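PDB 3M4X: NOL1/NOP2/sun family protein from Enterococcus faecium, which probably transfers a methyl group from S-adenosylmethionine to cytosine in ribosomal RNA, as in other RNA methyltransferases of the RsmB/RsmF (NOL1/NOP2/sun) family. Local coordinates for residues T7-F12 and K199-E204; F175-V180 and M223-G228; T256-P261 and K299-G304. One frame throughout, in Å; residues are numbered along the deposited sequence.

Contact 1: T7-F12 and K199-E204; sequences TLPQQF and KEWTEE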
# COMPACT_ATOMS: atom_id res chain seq x y z
N THR A 7 -6.77 -27.84 13.55
CA THR A 7 -7.62 -28.60 12.63
C THR A 7 -7.16 -28.49 11.18
O THR A 7 -7.88 -27.95 10.34
CB THR A 7 -9.08 -28.12 12.71
OG1 THR A 7 -9.11 -26.69 12.83
CG2 THR A 7 -9.77 -28.75 13.92
N LEU A 8 -5.98 -29.01 10.88
CA LEU A 8 -5.47 -29.01 9.51
C LEU A 8 -6.22 -30.02 8.64
O LEU A 8 -6.68 -31.05 9.13
CB LEU A 8 -3.98 -29.33 9.49
CG LEU A 8 -3.10 -28.45 10.38
CD1 LEU A 8 -1.65 -28.89 10.31
CD2 LEU A 8 -3.23 -26.99 9.97
N PRO A 9 -6.35 -29.72 7.33
CA PRO A 9 -6.94 -30.65 6.36
C PRO A 9 -6.05 -31.87 6.13
O PRO A 9 -4.85 -31.72 5.91
CB PRO A 9 -7.02 -29.81 5.08
CG PRO A 9 -7.06 -28.40 5.56
CD PRO A 9 -6.15 -28.39 6.75
N GLN A 10 -6.65 -33.06 6.16
CA GLN A 10 -5.90 -34.31 6.02
C GLN A 10 -4.99 -34.31 4.80
O GLN A 10 -3.85 -34.75 4.87
CB GLN A 10 -6.84 -35.52 5.97
CG GLN A 10 -8.22 -35.26 6.55
CD GLN A 10 -9.05 -34.32 5.68
OE1 GLN A 10 -9.38 -34.66 4.54
NE2 GLN A 10 -9.37 -33.15 6.21
N GLN A 11 -5.50 -33.81 3.68
CA GLN A 11 -4.73 -33.82 2.43
C GLN A 11 -3.50 -32.92 2.50
O GLN A 11 -2.47 -33.21 1.90
CB GLN A 11 -5.62 -33.42 1.24
CG GLN A 11 -6.77 -34.38 1.00
CD GLN A 11 -6.34 -35.83 1.00
OE1 GLN A 11 -6.83 -36.63 1.79
NE2 GLN A 11 -5.40 -36.17 0.11
N PHE A 12 -3.64 -31.82 3.24
CA PHE A 12 -2.57 -30.87 3.49
C PHE A 12 -1.49 -31.49 4.37
O PHE A 12 -0.30 -31.38 4.08
CB PHE A 12 -3.18 -29.64 4.18
CG PHE A 12 -2.17 -28.63 4.64
CD1 PHE A 12 -1.70 -27.65 3.78
CD2 PHE A 12 -1.71 -28.64 5.95
CE1 PHE A 12 -0.78 -26.71 4.21
CE2 PHE A 12 -0.78 -27.71 6.38
CZ PHE A 12 -0.32 -26.75 5.51
N LYS A 199 -11.14 -23.92 5.61
CA LYS A 199 -12.37 -24.39 4.99
C LYS A 199 -12.31 -24.36 3.47
O LYS A 199 -12.76 -25.29 2.81
CB LYS A 199 -13.55 -23.53 5.46
CG LYS A 199 -13.83 -23.62 6.95
CD LYS A 199 -15.22 -24.19 7.23
CE LYS A 199 -16.32 -23.24 6.76
NZ LYS A 199 -17.68 -23.78 7.04
N GLU A 200 -11.73 -23.30 2.91
CA GLU A 200 -11.73 -23.09 1.47
C GLU A 200 -10.60 -23.84 0.75
O GLU A 200 -10.59 -23.91 -0.48
CB GLU A 200 -11.61 -21.59 1.16
CG GLU A 200 -12.47 -20.71 2.05
CD GLU A 200 -13.66 -20.12 1.32
OE1 GLU A 200 -13.66 -20.15 0.07
OE2 GLU A 200 -14.59 -19.63 2.00
N TRP A 201 -9.66 -24.38 1.52
CA TRP A 201 -8.54 -25.11 0.94
C TRP A 201 -8.95 -26.50 0.45
O TRP A 201 -9.63 -27.24 1.16
CB TRP A 201 -7.40 -25.26 1.97
CG TRP A 201 -6.11 -25.78 1.39
CD1 TRP A 201 -5.06 -25.03 0.94
CD2 TRP A 201 -5.74 -27.15 1.20
NE1 TRP A 201 -4.06 -25.85 0.48
CE2 TRP A 201 -4.45 -27.16 0.63
CE3 TRP A 201 -6.37 -28.37 1.44
CZ2 TRP A 201 -3.78 -28.34 0.30
CZ3 TRP A 201 -5.70 -29.54 1.13
CH2 TRP A 201 -4.42 -29.52 0.56
N THR A 202 -8.54 -26.85 -0.77
CA THR A 202 -8.68 -28.23 -1.24
C THR A 202 -7.35 -28.70 -1.77
O THR A 202 -6.40 -27.93 -1.88
CB THR A 202 -9.74 -28.38 -2.35
OG1 THR A 202 -9.22 -27.89 -3.59
CG2 THR A 202 -11.01 -27.62 -1.99
N GLU A 203 -7.30 -29.97 -2.12
CA GLU A 203 -6.07 -30.57 -2.63
C GLU A 203 -5.74 -30.03 -4.02
O GLU A 203 -4.60 -30.13 -4.48
CB GLU A 203 -6.23 -32.09 -2.67
CG GLU A 203 -4.92 -32.85 -2.73
CD GLU A 203 -5.14 -34.35 -2.64
OE1 GLU A 203 -4.20 -35.12 -2.95
OE2 GLU A 203 -6.26 -34.76 -2.27
N GLU A 204 -6.73 -29.45 -4.68
CA GLU A 204 -6.56 -28.95 -6.04
C GLU A 204 -6.25 -27.46 -6.08
O GLU A 204 -6.00 -26.91 -7.15
CB GLU A 204 -7.80 -29.23 -6.88
CG GLU A 204 -7.98 -30.69 -7.27
CD GLU A 204 -9.24 -30.93 -8.08
OE1 GLU A 204 -10.21 -30.16 -7.90
OE2 GLU A 204 -9.25 -31.87 -8.89

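Contact 2: F175-V180 and M223-G228; sequences FFDRIV and MLKNKG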
# COMPACT_ATOMS: atom_id res chain seq x y z
N PHE A 175 5.96 0.07 -19.52
CA PHE A 175 5.92 1.37 -18.82
C PHE A 175 6.72 1.44 -17.50
O PHE A 175 7.39 2.43 -17.23
CB PHE A 175 4.45 1.76 -18.60
CG PHE A 175 4.26 3.07 -17.86
CD1 PHE A 175 4.33 4.28 -18.52
CD2 PHE A 175 3.93 3.07 -16.51
CE1 PHE A 175 4.12 5.47 -17.85
CE2 PHE A 175 3.72 4.26 -15.83
CZ PHE A 175 3.82 5.46 -16.50
N PHE A 176 6.65 0.38 -16.69
CA PHE A 176 7.12 0.42 -15.31
C PHE A 176 8.57 0.02 -15.07
O PHE A 176 9.10 -0.93 -15.67
CB PHE A 176 6.24 -0.48 -14.43
CG PHE A 176 4.82 -0.00 -14.33
CD1 PHE A 176 3.82 -0.61 -15.06
CD2 PHE A 176 4.49 1.08 -13.52
CE1 PHE A 176 2.50 -0.16 -14.97
CE2 PHE A 176 3.18 1.53 -13.42
CZ PHE A 176 2.18 0.91 -14.14
N ASP A 177 9.19 0.71 -14.13
CA ASP A 177 10.48 0.28 -13.58
C ASP A 177 10.34 -0.93 -12.68
O ASP A 177 11.27 -1.70 -12.50
CB ASP A 177 11.08 1.40 -12.73
CG ASP A 177 11.46 2.59 -13.55
OD1 ASP A 177 12.45 2.47 -14.30
OD2 ASP A 177 10.78 3.64 -13.44
N ARG A 178 9.17 -1.10 -12.09
CA ARG A 178 9.06 -2.01 -10.97
C ARG A 178 7.63 -2.44 -10.82
O ARG A 178 6.72 -1.61 -10.85
CB ARG A 178 9.53 -1.28 -9.72
CG ARG A 178 9.78 -2.11 -8.48
CD ARG A 178 10.81 -1.35 -7.61
NE ARG A 178 11.98 -2.19 -7.42
CZ ARG A 178 13.17 -1.96 -7.95
NH1 ARG A 178 13.40 -0.90 -8.69
NH2 ARG A 178 14.15 -2.81 -7.71
N ILE A 179 7.43 -3.75 -10.68
CA ILE A 179 6.08 -4.27 -10.50
C ILE A 179 6.03 -5.29 -9.37
O ILE A 179 6.84 -6.21 -9.30
CB ILE A 179 5.53 -4.91 -11.80
CG1 ILE A 179 5.54 -3.90 -12.95
CG2 ILE A 179 4.12 -5.47 -11.56
CD1 ILE A 179 5.00 -4.47 -14.28
N VAL A 180 5.06 -5.11 -8.49
CA VAL A 180 4.86 -6.02 -7.39
C VAL A 180 3.58 -6.79 -7.62
O VAL A 180 2.49 -6.21 -7.77
CB VAL A 180 4.76 -5.27 -6.06
CG1 VAL A 180 4.41 -6.23 -4.94
CG2 VAL A 180 6.06 -4.54 -5.77
N MSE A 223 4.29 -5.21 -18.92
CA MSE A 223 4.31 -3.83 -18.47
C MSE A 223 5.65 -3.36 -17.93
O MSE A 223 5.77 -2.24 -17.43
CB MSE A 223 3.17 -3.60 -17.49
CG MSE A 223 1.83 -3.82 -18.19
SE MSE A 223 0.30 -3.47 -17.06
CE MSE A 223 0.21 -5.16 -16.03
N LEU A 224 6.66 -4.21 -18.07
CA LEU A 224 7.99 -3.95 -17.53
C LEU A 224 8.85 -3.23 -18.56
O LEU A 224 8.79 -3.55 -19.75
CB LEU A 224 8.66 -5.27 -17.19
CG LEU A 224 9.05 -5.68 -15.77
CD1 LEU A 224 8.73 -4.63 -14.70
CD2 LEU A 224 8.44 -7.05 -15.43
N LYS A 225 9.64 -2.26 -18.11
CA LYS A 225 10.64 -1.65 -18.98
C LYS A 225 11.77 -2.64 -19.13
O LYS A 225 11.85 -3.60 -18.38
CB LYS A 225 11.19 -0.35 -18.38
CG LYS A 225 10.21 0.80 -18.27
CD LYS A 225 10.80 1.93 -17.41
CE LYS A 225 12.19 2.36 -17.91
NZ LYS A 225 12.82 3.34 -16.97
N ASN A 226 12.66 -2.40 -20.08
CA ASN A 226 13.91 -3.14 -20.12
C ASN A 226 14.65 -2.91 -18.81
O ASN A 226 14.86 -1.75 -18.41
CB ASN A 226 14.78 -2.68 -21.29
CG ASN A 226 16.07 -3.47 -21.41
OD1 ASN A 226 17.14 -2.98 -21.05
ND2 ASN A 226 15.98 -4.70 -21.91
N LYS A 227 15.06 -4.01 -18.17
CA LYS A 227 15.77 -4.01 -16.88
C LYS A 227 14.85 -3.61 -15.72
O LYS A 227 15.31 -3.35 -14.61
CB LYS A 227 17.05 -3.15 -16.93
CG LYS A 227 18.21 -3.83 -17.68
CD LYS A 227 19.42 -2.91 -17.86
CE LYS A 227 19.81 -2.79 -19.36
NZ LYS A 227 21.14 -2.14 -19.63
N GLY A 228 13.55 -3.57 -15.99
CA GLY A 228 12.57 -3.36 -14.95
C GLY A 228 12.58 -4.56 -14.01
O GLY A 228 13.04 -5.65 -14.37

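Contact 3: T256-P261 and K299-G304; sequences TIEEIP and KLTFHG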
# COMPACT_ATOMS: atom_id res chain seq x y z
N THR A 256 16.02 -12.82 -14.92
CA THR A 256 17.03 -13.37 -14.04
C THR A 256 16.56 -13.29 -12.60
O THR A 256 15.95 -12.30 -12.20
CB THR A 256 18.38 -12.64 -14.18
OG1 THR A 256 18.15 -11.23 -14.12
CG2 THR A 256 19.03 -12.97 -15.52
N ILE A 257 16.81 -14.34 -11.82
CA ILE A 257 16.52 -14.32 -10.40
C ILE A 257 17.57 -13.46 -9.69
O ILE A 257 18.76 -13.59 -9.93
CB ILE A 257 16.55 -15.74 -9.76
CG1 ILE A 257 15.67 -16.72 -10.53
CG2 ILE A 257 16.14 -15.65 -8.28
CD1 ILE A 257 15.58 -18.13 -9.88
N GLU A 258 17.11 -12.59 -8.81
CA GLU A 258 17.99 -11.63 -8.18
C GLU A 258 18.04 -11.79 -6.66
O GLU A 258 17.11 -12.32 -6.02
CB GLU A 258 17.52 -10.22 -8.56
CG GLU A 258 18.63 -9.29 -9.00
CD GLU A 258 19.12 -9.56 -10.40
OE1 GLU A 258 18.32 -10.00 -11.25
OE2 GLU A 258 20.31 -9.31 -10.67
N GLU A 259 19.13 -11.31 -6.07
CA GLU A 259 19.27 -11.35 -4.62
C GLU A 259 18.40 -10.31 -3.95
O GLU A 259 18.15 -9.24 -4.51
CB GLU A 259 20.73 -11.15 -4.23
CG GLU A 259 21.62 -12.21 -4.84
CD GLU A 259 22.95 -12.34 -4.11
OE1 GLU A 259 23.44 -11.32 -3.58
OE2 GLU A 259 23.50 -13.47 -4.09
N ILE A 260 17.92 -10.63 -2.76
CA ILE A 260 17.14 -9.72 -1.95
C ILE A 260 17.91 -9.46 -0.66
O ILE A 260 17.81 -10.23 0.28
CB ILE A 260 15.77 -10.32 -1.61
CG1 ILE A 260 14.98 -10.59 -2.90
CG2 ILE A 260 15.00 -9.40 -0.64
CD1 ILE A 260 13.70 -11.41 -2.72
N PRO A 261 18.71 -8.38 -0.64
CA PRO A 261 19.53 -8.13 0.55
C PRO A 261 18.66 -7.94 1.79
O PRO A 261 17.67 -7.21 1.76
CB PRO A 261 20.26 -6.82 0.21
CG PRO A 261 20.15 -6.69 -1.29
CD PRO A 261 18.85 -7.32 -1.65
N LYS A 299 12.51 -11.78 -6.32
CA LYS A 299 12.77 -10.58 -7.12
C LYS A 299 13.49 -10.96 -8.42
O LYS A 299 14.48 -11.67 -8.39
CB LYS A 299 13.62 -9.56 -6.35
CG LYS A 299 13.92 -8.30 -7.14
CD LYS A 299 14.53 -7.20 -6.26
CE LYS A 299 15.90 -7.61 -5.78
NZ LYS A 299 16.67 -6.50 -5.14
N LEU A 300 12.98 -10.48 -9.55
CA LEU A 300 13.57 -10.79 -10.85
C LEU A 300 13.80 -9.54 -11.66
O LEU A 300 13.11 -8.54 -11.48
CB LEU A 300 12.65 -11.74 -11.64
CG LEU A 300 12.37 -13.05 -10.90
CD1 LEU A 300 10.97 -13.04 -10.27
CD2 LEU A 300 12.54 -14.24 -11.86
N THR A 301 14.77 -9.61 -12.57
CA THR A 301 15.00 -8.56 -13.53
C THR A 301 14.56 -9.03 -14.92
O THR A 301 14.89 -10.13 -15.35
CB THR A 301 16.48 -8.17 -13.59
OG1 THR A 301 16.89 -7.63 -12.33
CG2 THR A 301 16.70 -7.12 -14.65
N PHE A 302 13.82 -8.18 -15.62
CA PHE A 302 13.39 -8.47 -16.98
C PHE A 302 14.37 -7.84 -17.98
O PHE A 302 14.71 -6.67 -17.87
CB PHE A 302 11.98 -7.91 -17.19
CG PHE A 302 11.50 -7.96 -18.60
CD1 PHE A 302 11.15 -9.16 -19.19
CD2 PHE A 302 11.37 -6.79 -19.34
CE1 PHE A 302 10.67 -9.21 -20.49
CE2 PHE A 302 10.92 -6.83 -20.64
CZ PHE A 302 10.56 -8.05 -21.21
N HIS A 303 14.83 -8.63 -18.96
CA HIS A 303 15.83 -8.15 -19.92
C HIS A 303 15.32 -8.02 -21.34
O HIS A 303 16.08 -7.69 -22.26
CB HIS A 303 17.07 -9.04 -19.87
CG HIS A 303 17.70 -9.09 -18.51
ND1 HIS A 303 18.64 -8.18 -18.09
CD2 HIS A 303 17.48 -9.92 -17.46
CE1 HIS A 303 19.00 -8.45 -16.85
NE2 HIS A 303 18.30 -9.50 -16.44
N GLY A 304 14.04 -8.27 -21.53
CA GLY A 304 13.45 -8.13 -22.85
C GLY A 304 13.15 -6.68 -23.15
O GLY A 304 13.56 -5.77 -22.41
O HOH W 1 14.67 -13.45 -5.50

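Contact 1: T7-F12 and K199-E204
P9 and W201 face each other where the first turn of helix 10-20 meets the loop that follows helix 195-200, their CA atoms 7.9 Å apart, and the backbones draw in to 6.2 Å between the CA atoms of Q11 and E203. P9 is the N-cap residue of helix 10-20, a place proline can take, since the helix needs the carbonyl of that residue, which accepts weakly from F12 N, and not its N-H. W201 carries most of the contact. Its CG stands anti to the backbone N (chi1 -170°), and the six-membered ring reaches the helix start. F12 CB lies over one face of that ring, shifted toward the rim, 4.0 Å from the ring centroid in a CH-pi contact. The phenyl group of F12 then turns its edge to the same indole in a T-shaped pair, the planes at 87° and the centroids 5.7 Å apart. Q11 CB comes to the indole edge, 3.9 Å from W201 CZ3, and P9 CB approaches W201 CE3 obliquely at 4.0 Å. The indole nitrogen NE1 is turned to a partner of its own, the carboxylate of E188, while F191 meets both aromatic rings edge-to-face and F27 and L31 of helix 24-33 touch F12. Farther out, the bend in Q11 at chi2 and the extended chain of E203 let the two side chains cross obliquely. Q11 NE2 gives a weak, bent hydrogen bond to E203 OE2 at 2.9 Å, with the amide and carboxylate planes 31° apart. The contact thus joins the N-terminal region to the methyltransferase region through a buried aromatic centre, and its weak polar bond probably adds less than the packing of W201.

Contact 2: F175-V180 and M223-G228
F176 and L224 pair as a parallel beta bridge, CA atoms 5.0 Å apart, at the start of strand 176-182, an inner strand of the Rossmann-like methyltransferase sheet, beside the short strand 224-225. Two backbone bonds hold the bridge: F176 N donates to M223 O at 2.9 Å, nearly straight at 167°, and K225 N donates to F176 O at 2.8 Å. The side chains beside them are apolar, as befits a buried sheet. M223, a selenomethionine, lies alongside F176 and points the same way, its CB at the edge of the phenyl ring, 3.9 Å from F176 CD1. The side chains of I179 and M223 cross at about a right angle, I179 CD1 lying 3.8 Å from M223 CB, while I179 CG1 rests 3.7 Å from L224 CD1.

A second shell packs around this group. L110 of strand 108-111 touches F176, I179 and M223, and F172 of helix 165-172 meets the rings of both phenylalanines. A type II beta turn from K225 to G228, closed by G228 N bonding to K225 O, leads to the next strand, where Q229 bonds to the backbones of D177 and I179. G228 CA lies 3.2 Å from D177 O, and a CB here would come tight against F176 O, so the lack of a side chain suits the place. D177 and K225, both partly exposed, run side by side and form a salt bridge. D177 OD2 accepts from K108 N, and D177 OD1 receives K225 NZ on its syn side at 2.8 Å, 32° out of the carboxylate plane.

Contact 3: T256-P261 and K299-G304
T256 and T301 form a hydrogen-bonded pair in an antiparallel beta ladder, where strand 255-258 joins the Rossmann-like methyltransferase sheet by pairing with strand 295-302, in a contact near the protein surface. T256 N bonds to T301 O at 2.9 Å and T301 N returns the bond to T256 O at 3.0 Å; E258 N reaches K299 O at 2.8 Å. Between them, I257 and L300 make a non-hydrogen-bonded pair whose apolar side chains face helix 243-252, I257 touching I246 and V250, and L300 touching L249. The face of T256 and T301 is polar. T301 OG1 gives its one proton to E258 OE1 from above the carboxylate plane and takes a hydrogen bond from Q229 NE2 of strand 228-234, a double role open to a hydroxyl. K299 CB gives I260 CG1 an apolar partner at 3.8 Å. A water accepts from K299 N, and its oxygen lies 2.7 Å from E258 O, to which it can donate. At the other end, T256 OG1 stands between the backbone N and the carbonyl carbon (chi1 48°) and meets the H303 ring at its edge, in plane, sharing a hydrogen bond of 2.9 Å with H303 NE2.

Contacts 2 and 3 belong to one sheet, their centres 11 Å apart. Strand 228-234 lies between strands 176-182 and 295-302, so the turn of contact 2 leads directly into the strand that borders contact 3. They also touch: K227 N approaches F302 O at 2.7 Å and N226 ND2 approaches G304 O at 2.7 Å, both probable hydrogen bonds. Contact 1 stands apart, its nearest atoms about 22 Å from those of either of the others and its centre about 36 Å from that of contact 2 and about 33 Å from that of contact 3. Strand 176-182 of contact 2 is followed in the chain by helix 195-200, which leads to the W201 loop of contact 1.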